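Local structure of hydroxyglutarate synthase (Pseudomonas putida, 6W1G) at residues Y310-D315 against F341-D346; T303-Q308 against Q354-F359; P261-Q266 against D398-S403; K249-G254 against P325-A330. The protein catalyses the iron(II)-dependent decarboxylation and hydroxylation of 2-oxoadipate to D-2-hydroxyglutarate, a step of D-lysine breakdown. All coordinates share one frame; numbering follows the deposited sequence.

Contact 1 (Y310-D315 against F341-D346)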
# COMPACT_ATOMS: atom_id res chain seq x y z
N TYR A 310 1.20 -10.51 -16.20
CA TYR A 310 0.17 -10.51 -15.17
C TYR A 310 -1.16 -10.05 -15.73
O TYR A 310 -2.22 -10.68 -15.51
CB TYR A 310 0.66 -9.57 -14.03
CG TYR A 310 -0.35 -9.47 -12.92
CD1 TYR A 310 -0.34 -10.39 -11.88
CD2 TYR A 310 -1.34 -8.49 -12.91
CE1 TYR A 310 -1.29 -10.35 -10.89
CE2 TYR A 310 -2.30 -8.45 -11.91
CZ TYR A 310 -2.27 -9.39 -10.91
OH TYR A 310 -3.20 -9.36 -9.89
N ASP A 311 -1.16 -8.89 -16.38
CA ASP A 311 -2.41 -8.32 -16.86
C ASP A 311 -3.07 -9.27 -17.86
O ASP A 311 -4.30 -9.44 -17.86
CB ASP A 311 -2.15 -6.94 -17.48
CG ASP A 311 -1.63 -5.89 -16.47
OD1 ASP A 311 -1.64 -6.14 -15.25
OD2 ASP A 311 -1.21 -4.80 -16.93
N LYS A 312 -2.26 -9.91 -18.71
CA LYS A 312 -2.81 -10.80 -19.73
C LYS A 312 -3.50 -12.00 -19.11
O LYS A 312 -4.59 -12.39 -19.52
CB LYS A 312 -1.68 -11.28 -20.65
CG LYS A 312 -2.10 -12.18 -21.80
CD LYS A 312 -0.89 -12.54 -22.61
CE LYS A 312 -0.22 -13.78 -22.05
NZ LYS A 312 -0.13 -14.83 -23.11
N LEU A 313 -2.85 -12.61 -18.12
CA LEU A 313 -3.42 -13.80 -17.50
C LEU A 313 -4.62 -13.46 -16.64
O LEU A 313 -5.57 -14.25 -16.55
CB LEU A 313 -2.34 -14.52 -16.71
CG LEU A 313 -1.11 -14.90 -17.55
CD1 LEU A 313 -0.05 -15.53 -16.69
CD2 LEU A 313 -1.44 -15.81 -18.74
N LEU A 314 -4.60 -12.31 -15.97
CA LEU A 314 -5.77 -11.89 -15.20
C LEU A 314 -6.94 -11.61 -16.13
O LEU A 314 -8.07 -12.04 -15.86
CB LEU A 314 -5.38 -10.69 -14.34
CG LEU A 314 -6.57 -10.28 -13.46
CD1 LEU A 314 -7.01 -11.30 -12.45
CD2 LEU A 314 -6.20 -8.96 -12.77
N ASP A 315 -6.70 -10.90 -17.24
CA ASP A 315 -7.75 -10.68 -18.23
C ASP A 315 -8.33 -12.00 -18.75
O ASP A 315 -9.55 -12.13 -18.90
CB ASP A 315 -7.21 -9.82 -19.37
CG ASP A 315 -6.96 -8.38 -18.96
OD1 ASP A 315 -6.31 -7.66 -19.75
OD2 ASP A 315 -7.39 -7.96 -17.86
N PHE A 341 -2.94 -18.74 -14.48
CA PHE A 341 -1.67 -18.19 -14.02
C PHE A 341 -0.58 -19.25 -13.98
O PHE A 341 0.56 -18.93 -13.64
CB PHE A 341 -1.81 -17.51 -12.65
CG PHE A 341 -2.01 -16.03 -12.76
CD1 PHE A 341 -3.27 -15.51 -12.96
CD2 PHE A 341 -0.94 -15.17 -12.68
CE1 PHE A 341 -3.46 -14.17 -13.09
CE2 PHE A 341 -1.12 -13.82 -12.80
CZ PHE A 341 -2.38 -13.30 -12.98
N ALA A 342 -0.90 -20.50 -14.34
CA ALA A 342 0.15 -21.49 -14.55
C ALA A 342 1.22 -21.02 -15.53
O ALA A 342 2.36 -21.49 -15.46
CB ALA A 342 -0.46 -22.81 -15.05
N GLU A 343 0.87 -20.12 -16.45
CA GLU A 343 1.80 -19.59 -17.44
C GLU A 343 2.78 -18.55 -16.88
O GLU A 343 3.73 -18.19 -17.59
CB GLU A 343 0.98 -18.93 -18.54
CG GLU A 343 1.75 -18.28 -19.66
CD GLU A 343 0.87 -17.80 -20.80
OE1 GLU A 343 -0.20 -18.41 -21.04
OE2 GLU A 343 1.26 -16.80 -21.44
N PHE A 344 2.58 -18.08 -15.67
CA PHE A 344 3.52 -17.14 -15.07
C PHE A 344 4.56 -17.96 -14.31
O PHE A 344 4.21 -18.61 -13.32
CB PHE A 344 2.80 -16.18 -14.13
CG PHE A 344 3.57 -14.90 -13.90
CD1 PHE A 344 4.82 -14.92 -13.29
CD2 PHE A 344 3.07 -13.68 -14.33
CE1 PHE A 344 5.55 -13.76 -13.13
CE2 PHE A 344 3.79 -12.51 -14.16
CZ PHE A 344 5.03 -12.54 -13.55
N PRO A 345 5.83 -17.96 -14.74
CA PRO A 345 6.81 -18.83 -14.08
C PRO A 345 6.81 -18.65 -12.57
O PRO A 345 6.78 -17.52 -12.08
CB PRO A 345 8.14 -18.39 -14.69
CG PRO A 345 7.75 -17.95 -16.07
CD PRO A 345 6.42 -17.24 -15.88
N ASP A 346 6.85 -19.78 -11.84
CA ASP A 346 6.81 -19.80 -10.38
C ASP A 346 8.12 -20.38 -9.84
O ASP A 346 8.15 -21.13 -8.87
CB ASP A 346 5.58 -20.53 -9.84
CG ASP A 346 5.32 -20.25 -8.37
OD1 ASP A 346 5.87 -19.25 -7.83
OD2 ASP A 346 4.55 -21.03 -7.75
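F341 opens a type I beta turn, F341 to F344, and its ring fits against one side of helix 304-321 between L313 and Y310. L313 CB stands 3.8 Å from the centroid of the F341 ring, only 11° off the ring normal, a CH-pi contact over the centre of the face. The rim of F341 is turned to the face of Y310 in an offset edge-to-face pair, with the planes at 60° and Y310 CD1 3.6 Å from F341 CE2. An alanine in place of F341 would probably open a gap between turn and helix, leaving the Y310 face and L313 CB without their aromatic partner. L313 also reaches the turn with its methyls: CD1 lies 3.9 Å from F344 CB, and CD2 lies 3.7 Å from E343 CD. At the exposed margin, K312 NZ forms a salt bridge with E343 OE2 at 2.9 Å, meeting it on the syn side. In the next shell, P256 borders F341, P255 borders Y310, and L309 backs E343 and F344. Past the turn, D346 accepts the backbone N of R259 and H260 through separate carboxylate oxygens, while R258 NH1 bonds F344 O and R258 NH2 bonds P345 O.

Contact 2 (T303-Q308 against Q354-F359)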
# COMPACT_ATOMS: atom_id res chain seq x y z
N THR A 303 8.56 -6.16 -13.28
CA THR A 303 9.03 -5.28 -14.32
C THR A 303 7.86 -4.95 -15.27
O THR A 303 6.82 -5.58 -15.21
CB THR A 303 10.13 -6.01 -15.11
OG1 THR A 303 9.51 -7.13 -15.70
CG2 THR A 303 11.27 -6.42 -14.19
N PRO A 304 8.06 -4.05 -16.22
CA PRO A 304 7.05 -3.84 -17.28
C PRO A 304 6.66 -5.12 -17.97
O PRO A 304 5.48 -5.39 -18.20
CB PRO A 304 7.71 -2.81 -18.20
CG PRO A 304 8.59 -2.01 -17.28
CD PRO A 304 9.12 -3.04 -16.26
N LYS A 305 7.65 -5.97 -18.26
CA LYS A 305 7.36 -7.24 -18.90
C LYS A 305 6.51 -8.14 -18.01
O LYS A 305 5.57 -8.79 -18.50
CB LYS A 305 8.66 -7.93 -19.29
CG LYS A 305 8.46 -9.28 -19.97
CD LYS A 305 9.81 -9.92 -20.23
CE LYS A 305 9.68 -11.29 -20.85
NZ LYS A 305 11.02 -11.90 -21.12
N GLY A 306 6.86 -8.25 -16.72
CA GLY A 306 6.07 -9.05 -15.81
C GLY A 306 4.67 -8.51 -15.64
O GLY A 306 3.72 -9.29 -15.51
N ARG A 307 4.54 -7.18 -15.61
CA ARG A 307 3.21 -6.56 -15.49
C ARG A 307 2.36 -6.89 -16.71
O ARG A 307 1.16 -7.13 -16.57
CB ARG A 307 3.34 -5.05 -15.29
CG ARG A 307 3.44 -4.61 -13.83
CD ARG A 307 2.08 -4.84 -13.09
NE ARG A 307 1.02 -4.22 -13.90
CZ ARG A 307 0.73 -2.92 -13.93
NH1 ARG A 307 1.39 -2.07 -13.17
NH2 ARG A 307 -0.23 -2.47 -14.72
N GLN A 308 2.95 -6.89 -17.89
CA GLN A 308 2.21 -7.26 -19.09
C GLN A 308 1.71 -8.70 -19.02
O GLN A 308 0.55 -8.97 -19.38
CB GLN A 308 3.13 -7.06 -20.28
CG GLN A 308 3.43 -5.59 -20.56
CD GLN A 308 4.52 -5.36 -21.59
OE1 GLN A 308 4.94 -6.26 -22.30
NE2 GLN A 308 5.00 -4.11 -21.66
N GLN A 354 14.13 -14.39 -17.14
CA GLN A 354 13.17 -13.84 -18.09
C GLN A 354 12.84 -12.39 -17.82
O GLN A 354 12.04 -11.80 -18.56
CB GLN A 354 11.91 -14.70 -18.08
CG GLN A 354 12.12 -16.08 -18.61
CD GLN A 354 10.81 -16.88 -18.63
OE1 GLN A 354 9.76 -16.36 -19.00
NE2 GLN A 354 10.89 -18.10 -18.22
N GLY A 355 13.43 -11.77 -16.80
CA GLY A 355 13.23 -10.35 -16.56
C GLY A 355 11.81 -10.01 -16.19
O GLY A 355 11.30 -8.96 -16.61
N LEU A 356 11.16 -10.87 -15.40
CA LEU A 356 9.77 -10.64 -15.04
C LEU A 356 9.58 -9.88 -13.74
O LEU A 356 8.53 -9.28 -13.51
CB LEU A 356 9.03 -11.98 -14.94
CG LEU A 356 9.01 -12.75 -16.26
CD1 LEU A 356 8.46 -14.11 -16.04
CD2 LEU A 356 8.22 -12.03 -17.30
N ALA A 357 10.56 -9.92 -12.85
CA ALA A 357 10.48 -9.33 -11.54
C ALA A 357 11.78 -8.62 -11.23
O ALA A 357 12.81 -8.91 -11.84
CB ALA A 357 10.20 -10.34 -10.45
N TYR A 358 11.73 -7.70 -10.28
CA TYR A 358 12.94 -7.04 -9.77
C TYR A 358 13.49 -7.83 -8.59
O TYR A 358 12.74 -8.45 -7.84
CB TYR A 358 12.61 -5.60 -9.31
CG TYR A 358 12.24 -4.71 -10.44
CD1 TYR A 358 13.20 -4.20 -11.29
CD2 TYR A 358 10.91 -4.34 -10.65
CE1 TYR A 358 12.85 -3.36 -12.33
CE2 TYR A 358 10.54 -3.50 -11.66
CZ TYR A 358 11.52 -3.01 -12.53
OH TYR A 358 11.17 -2.21 -13.58
N PHE A 359 14.81 -7.76 -8.45
CA PHE A 359 15.56 -8.53 -7.44
C PHE A 359 16.50 -7.65 -6.68
O PHE A 359 16.95 -6.62 -7.15
CB PHE A 359 16.32 -9.68 -8.13
CG PHE A 359 15.40 -10.75 -8.64
CD1 PHE A 359 14.76 -10.66 -9.88
CD2 PHE A 359 15.07 -11.82 -7.80
CE1 PHE A 359 13.82 -11.62 -10.25
CE2 PHE A 359 14.15 -12.78 -8.19
CZ PHE A 359 13.52 -12.68 -9.38
O HOH W 1 9.45 -14.46 -20.82
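T303 caps helix 304-321 and at the same time joins the loop of G355 and L356. With chi1 at 62°, OG1 lies between its own backbone N and carbonyl carbon. There it serves twice: it accepts G306 N at 3.1 Å (N-H...O angle 170°), which is the N-cap bond, and donates to G355 O at 2.7 Å. The backbone joins in through T303 N, 3.1 Å from L356 O and well above that carbonyl plane. K305, extended throughout, carries NZ to 2.8 Å from Q354 O. A water bridges the same ammonium, weakly, to Q354 OE1, which it meets at 2.6 Å; Q354 NE2 is held by Q350. G355 has positive phi and closes helix 348-353 with a Schellman motif, so the carbonyls that receive T303 and K305 belong to a helix end and the residues just past it.

Of the softer contacts, a CH-pi interaction sets T303 CG2 3.8 Å from the centroid of the Y358 ring, 9° off its normal. G306 CA makes a CA-H...O contact with L356 O at 3.4 Å, an approach that the lack of a CB allows.

Apolar packing comes from the K305 chain, whose CG lies 3.8 Å from L356 CD2. The contact thus ties the start of helix 304-321 to the end of helix 348-353, while Y358, just before strand 359-363, leans on L441, A445 and E448 of helix 440-458.

Contact 3 (P261-Q266 against D398-S403); sequences PILLRQ and DFLPVS
The first torsions place the CG atoms of L264 and L400 next to each other: chi1 of 66° tucks L264 CG between its backbone N and carbonyl carbon, while chi1 of -67° sets L400 CG anti to its own carbonyl carbon. The two branched ends then cross at a slant, with L264 CD1 3.7 Å from L400 CG. The other methyl of L264, CD2, points to the backbone of the opposite loop and lies 3.5 Å from D398 O, in packing only; R298 NH1 bonds that oxygen. L400 divides its methyls as well. CD2 sits 3.5 Å from L264 O, a buried carbonyl oxygen with no polar partner in the model, and 4.1 Å from L263 CB. CD1 meets Q266 tip to tip, 4.1 Å from its CD.

One water, in place of direct polar links, donates to Q266 OE1 at 2.7 Å and accepts from L400 N at 2.8 Å. The Q266 side-chain amide is further held through NE2, which bonds E253 OE1. The touching parts of the two segments run 84° apart, so the loop crosses the start of strand 264-275 instead of pairing with it.

Each segment has a residue beside the metal site. Q266 packs on E294, F399 meets the H70 ring edge-to-face, and V402 binds 2-oxoadipate; H70, H226 and E294 hold nickel here, a two-histidine, one-glutamate site in an enzyme of the glyoxalase clan.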
# COMPACT_ATOMS: atom_id res chain seq x y z
N PRO A 261 5.39 -15.46 -4.65
CA PRO A 261 4.31 -14.50 -4.90
C PRO A 261 4.77 -13.31 -5.71
O PRO A 261 5.93 -12.88 -5.64
CB PRO A 261 3.84 -14.12 -3.49
CG PRO A 261 4.12 -15.44 -2.72
CD PRO A 261 5.50 -15.79 -3.22
N ILE A 262 3.82 -12.71 -6.42
CA ILE A 262 4.03 -11.53 -7.24
C ILE A 262 2.99 -10.47 -6.86
O ILE A 262 1.85 -10.79 -6.49
CB ILE A 262 4.00 -11.84 -8.75
CG1 ILE A 262 2.67 -12.49 -9.16
CG2 ILE A 262 5.19 -12.72 -9.11
CD1 ILE A 262 2.63 -12.85 -10.64
N LEU A 263 3.38 -9.20 -6.99
CA LEU A 263 2.50 -8.08 -6.64
C LEU A 263 2.00 -8.26 -5.22
O LEU A 263 2.80 -8.35 -4.29
CB LEU A 263 1.41 -7.85 -7.67
CG LEU A 263 1.94 -7.53 -9.07
CD1 LEU A 263 0.78 -7.22 -10.02
CD2 LEU A 263 2.92 -6.40 -9.09
N LEU A 264 0.67 -8.28 -4.99
CA LEU A 264 0.14 -8.55 -3.67
C LEU A 264 -1.16 -9.33 -3.85
O LEU A 264 -1.74 -9.35 -4.93
CB LEU A 264 -0.04 -7.28 -2.85
CG LEU A 264 -1.07 -6.28 -3.32
CD1 LEU A 264 -2.49 -6.65 -2.94
CD2 LEU A 264 -0.76 -4.91 -2.73
N ARG A 265 -1.63 -9.91 -2.75
CA ARG A 265 -2.94 -10.51 -2.65
C ARG A 265 -3.67 -9.84 -1.51
O ARG A 265 -3.05 -9.45 -0.52
CB ARG A 265 -2.85 -11.99 -2.36
CG ARG A 265 -2.05 -12.76 -3.39
CD ARG A 265 -2.05 -14.27 -3.13
NE ARG A 265 -3.32 -14.84 -3.56
CZ ARG A 265 -3.88 -15.94 -3.08
NH1 ARG A 265 -3.30 -16.63 -2.12
NH2 ARG A 265 -5.05 -16.36 -3.58
N GLN A 266 -4.99 -9.63 -1.66
CA GLN A 266 -5.75 -8.93 -0.63
C GLN A 266 -7.20 -9.42 -0.58
O GLN A 266 -7.76 -9.88 -1.58
CB GLN A 266 -5.77 -7.42 -0.86
CG GLN A 266 -6.44 -7.02 -2.15
CD GLN A 266 -6.33 -5.53 -2.53
OE1 GLN A 266 -5.30 -4.85 -2.30
NE2 GLN A 266 -7.39 -5.03 -3.14
N ASP A 398 3.62 -1.11 -3.71
CA ASP A 398 2.49 -0.35 -4.27
C ASP A 398 1.22 -1.21 -4.23
O ASP A 398 1.05 -2.03 -3.32
CB ASP A 398 2.93 0.17 -5.63
CG ASP A 398 4.10 1.11 -5.47
OD1 ASP A 398 3.88 2.19 -4.89
OD2 ASP A 398 5.23 0.74 -5.85
N PHE A 399 0.30 -0.97 -5.16
CA PHE A 399 -1.04 -1.52 -5.07
C PHE A 399 -1.42 -2.17 -6.39
O PHE A 399 -0.73 -1.98 -7.42
CB PHE A 399 -2.00 -0.42 -4.64
CG PHE A 399 -1.66 0.07 -3.25
CD1 PHE A 399 -2.16 -0.58 -2.16
CD2 PHE A 399 -0.75 1.08 -3.03
CE1 PHE A 399 -1.82 -0.23 -0.89
CE2 PHE A 399 -0.35 1.41 -1.75
CZ PHE A 399 -0.93 0.81 -0.68
N LEU A 400 -2.48 -2.98 -6.36
CA LEU A 400 -2.87 -3.65 -7.59
C LEU A 400 -3.29 -2.64 -8.65
O LEU A 400 -3.92 -1.62 -8.35
CB LEU A 400 -3.98 -4.67 -7.31
CG LEU A 400 -3.55 -5.88 -6.45
CD1 LEU A 400 -4.76 -6.74 -6.10
CD2 LEU A 400 -2.45 -6.70 -7.14
N PRO A 401 -2.93 -2.87 -9.90
CA PRO A 401 -3.34 -1.93 -10.94
C PRO A 401 -4.83 -1.99 -11.20
O PRO A 401 -5.49 -3.01 -10.96
CB PRO A 401 -2.57 -2.40 -12.18
CG PRO A 401 -2.25 -3.82 -11.93
CD PRO A 401 -2.11 -3.97 -10.44
N VAL A 402 -5.36 -0.87 -11.68
CA VAL A 402 -6.73 -0.83 -12.17
C VAL A 402 -6.78 -1.58 -13.50
O VAL A 402 -5.91 -1.40 -14.36
CB VAL A 402 -7.21 0.62 -12.35
CG1 VAL A 402 -8.68 0.66 -12.78
CG2 VAL A 402 -7.00 1.46 -11.09
N SER A 403 -7.78 -2.44 -13.66
CA SER A 403 -7.99 -3.10 -14.95
C SER A 403 -8.01 -2.07 -16.08
O SER A 403 -8.67 -1.04 -15.99
CB SER A 403 -9.33 -3.83 -14.90
OG SER A 403 -10.39 -2.89 -14.75
O HOH W 2 -4.14 -3.14 -4.09

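Contact 4 (K249-G254 against P325-A330)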
# COMPACT_ATOMS: atom_id res chain seq x y z
N LYS A 249 -14.26 -11.92 2.23
CA LYS A 249 -14.64 -12.32 0.90
C LYS A 249 -13.81 -13.52 0.48
O LYS A 249 -12.58 -13.54 0.64
CB LYS A 249 -14.42 -11.14 -0.04
CG LYS A 249 -15.30 -9.91 0.25
CD LYS A 249 -16.76 -10.12 -0.06
CE LYS A 249 -17.41 -8.76 -0.34
NZ LYS A 249 -18.76 -8.63 0.27
N ALA A 250 -14.48 -14.54 -0.03
CA ALA A 250 -13.77 -15.71 -0.54
C ALA A 250 -12.91 -15.38 -1.75
O ALA A 250 -11.86 -15.99 -1.92
CB ALA A 250 -14.77 -16.78 -0.93
N VAL A 251 -13.35 -14.46 -2.60
CA VAL A 251 -12.52 -14.02 -3.71
C VAL A 251 -11.34 -13.21 -3.17
O VAL A 251 -11.50 -12.21 -2.48
CB VAL A 251 -13.33 -13.16 -4.68
CG1 VAL A 251 -12.43 -12.53 -5.71
CG2 VAL A 251 -14.41 -13.98 -5.36
N VAL A 252 -10.14 -13.64 -3.49
CA VAL A 252 -8.93 -12.92 -3.13
C VAL A 252 -8.47 -12.17 -4.36
O VAL A 252 -8.28 -12.78 -5.43
CB VAL A 252 -7.86 -13.90 -2.61
CG1 VAL A 252 -6.57 -13.17 -2.33
CG2 VAL A 252 -8.36 -14.63 -1.38
N GLU A 253 -8.25 -10.86 -4.22
CA GLU A 253 -7.72 -10.08 -5.32
C GLU A 253 -6.23 -10.31 -5.45
O GLU A 253 -5.55 -10.52 -4.45
CB GLU A 253 -7.97 -8.59 -5.10
CG GLU A 253 -9.45 -8.23 -5.02
CD GLU A 253 -9.63 -6.75 -4.88
OE1 GLU A 253 -9.75 -6.26 -3.73
OE2 GLU A 253 -9.60 -6.06 -5.91
N GLY A 254 -5.74 -10.27 -6.70
CA GLY A 254 -4.35 -10.50 -7.01
C GLY A 254 -4.15 -11.85 -7.67
O GLY A 254 -5.09 -12.55 -8.04
N PRO A 325 -16.13 -11.18 -11.28
CA PRO A 325 -15.78 -12.00 -10.10
C PRO A 325 -16.59 -11.58 -8.88
O PRO A 325 -16.52 -10.44 -8.43
CB PRO A 325 -14.28 -11.74 -9.90
CG PRO A 325 -13.79 -11.25 -11.24
CD PRO A 325 -14.95 -10.52 -11.87
N ALA A 326 -17.37 -12.52 -8.35
CA ALA A 326 -18.23 -12.25 -7.22
C ALA A 326 -18.14 -13.42 -6.26
O ALA A 326 -17.58 -14.47 -6.59
CB ALA A 326 -19.69 -12.05 -7.66
N GLU A 327 -18.71 -13.24 -5.07
CA GLU A 327 -18.72 -14.32 -4.08
C GLU A 327 -19.50 -15.53 -4.58
O GLU A 327 -19.17 -16.66 -4.20
CB GLU A 327 -19.30 -13.79 -2.78
CG GLU A 327 -18.38 -12.77 -2.12
CD GLU A 327 -17.08 -13.38 -1.66
OE1 GLU A 327 -17.13 -14.14 -0.68
OE2 GLU A 327 -16.02 -13.13 -2.28
N ALA A 328 -20.51 -15.31 -5.42
CA ALA A 328 -21.34 -16.43 -5.85
C ALA A 328 -20.56 -17.38 -6.74
O ALA A 328 -20.85 -18.58 -6.77
CB ALA A 328 -22.58 -15.91 -6.58
N ASN A 329 -19.57 -16.87 -7.47
CA ASN A 329 -18.74 -17.68 -8.35
C ASN A 329 -17.34 -17.93 -7.80
O ASN A 329 -16.45 -18.33 -8.56
CB ASN A 329 -18.66 -17.03 -9.73
CG ASN A 329 -18.19 -15.57 -9.67
OD1 ASN A 329 -17.28 -15.21 -8.92
ND2 ASN A 329 -18.83 -14.71 -10.47
N ALA A 330 -17.13 -17.70 -6.49
CA ALA A 330 -15.77 -17.61 -5.95
C ALA A 330 -14.95 -18.87 -6.18
O ALA A 330 -13.77 -18.80 -6.54
CB ALA A 330 -15.79 -17.26 -4.46
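E327 turns its carboxylate onto two successive backbone amides of the facing loop, one for each oxygen. A250 N donates to OE1 of E327 at 2.8 Å (N-H...O angle 160°), and V251 N donates to OE2 of E327 at 3.0 Å, nearly straight at 176°. Both oxygens use their syn lone pairs, so the pair of bonds fixes the rotation of the carboxylate. The bend at chi2 (-66°) places CD near the loop. K249 crosses this chain at about a right angle, its CD 3.6 Å from E327 CD, yet its NZ stays 5.8 Å from E327 OE1, too far for a salt bridge.

Segment 325-330 is organised by its own polar atoms. A326 N donates to N329 OD1 at 2.8 Å and A326 O accepts N329 N at 3.2 Å, while N329 ND2 is bonded to A324 O. In 249-254, T267 OG1 bonds K249 O and, weakly, V251 O. Apolar closure is small: A330 CB lies 3.7 Å from A250 CB and equally far from V251 CG2.

An alanine in place of E327 would probably leave the amides of A250 and V251 without this acceptor and the loop less firmly held. The chemistry of this surface join is that of a carboxylate held by two neutral N-H groups, which probably stabilise its negative charge without neutralising it, while the K249 ammonium stays beyond salt-bridge distance.

Along the chain the order is 249-254, 261-266, 303-308, 310-315, 325-330, 341-346, 354-359, 398-403. Contact 1 is nested within contact 2, and both within contact 3, whereas contact 4 crosses all three. Helix 304-321 supplies one segment each to contacts 1 and 2, whose centres are about 12 Å apart. Contact 3 lies about 13 Å from contact 1, centre to centre, and the two touch where Y310 meets L263 and L400. Contact 4 joins contact 3 through the hydrogen bond from Q266 NE2 to E253 OE1, but its nearest atoms are about 11 Å from contact 2. Contact 3 alone reaches the metal and substrate site; the others pack helices and loops outward from it.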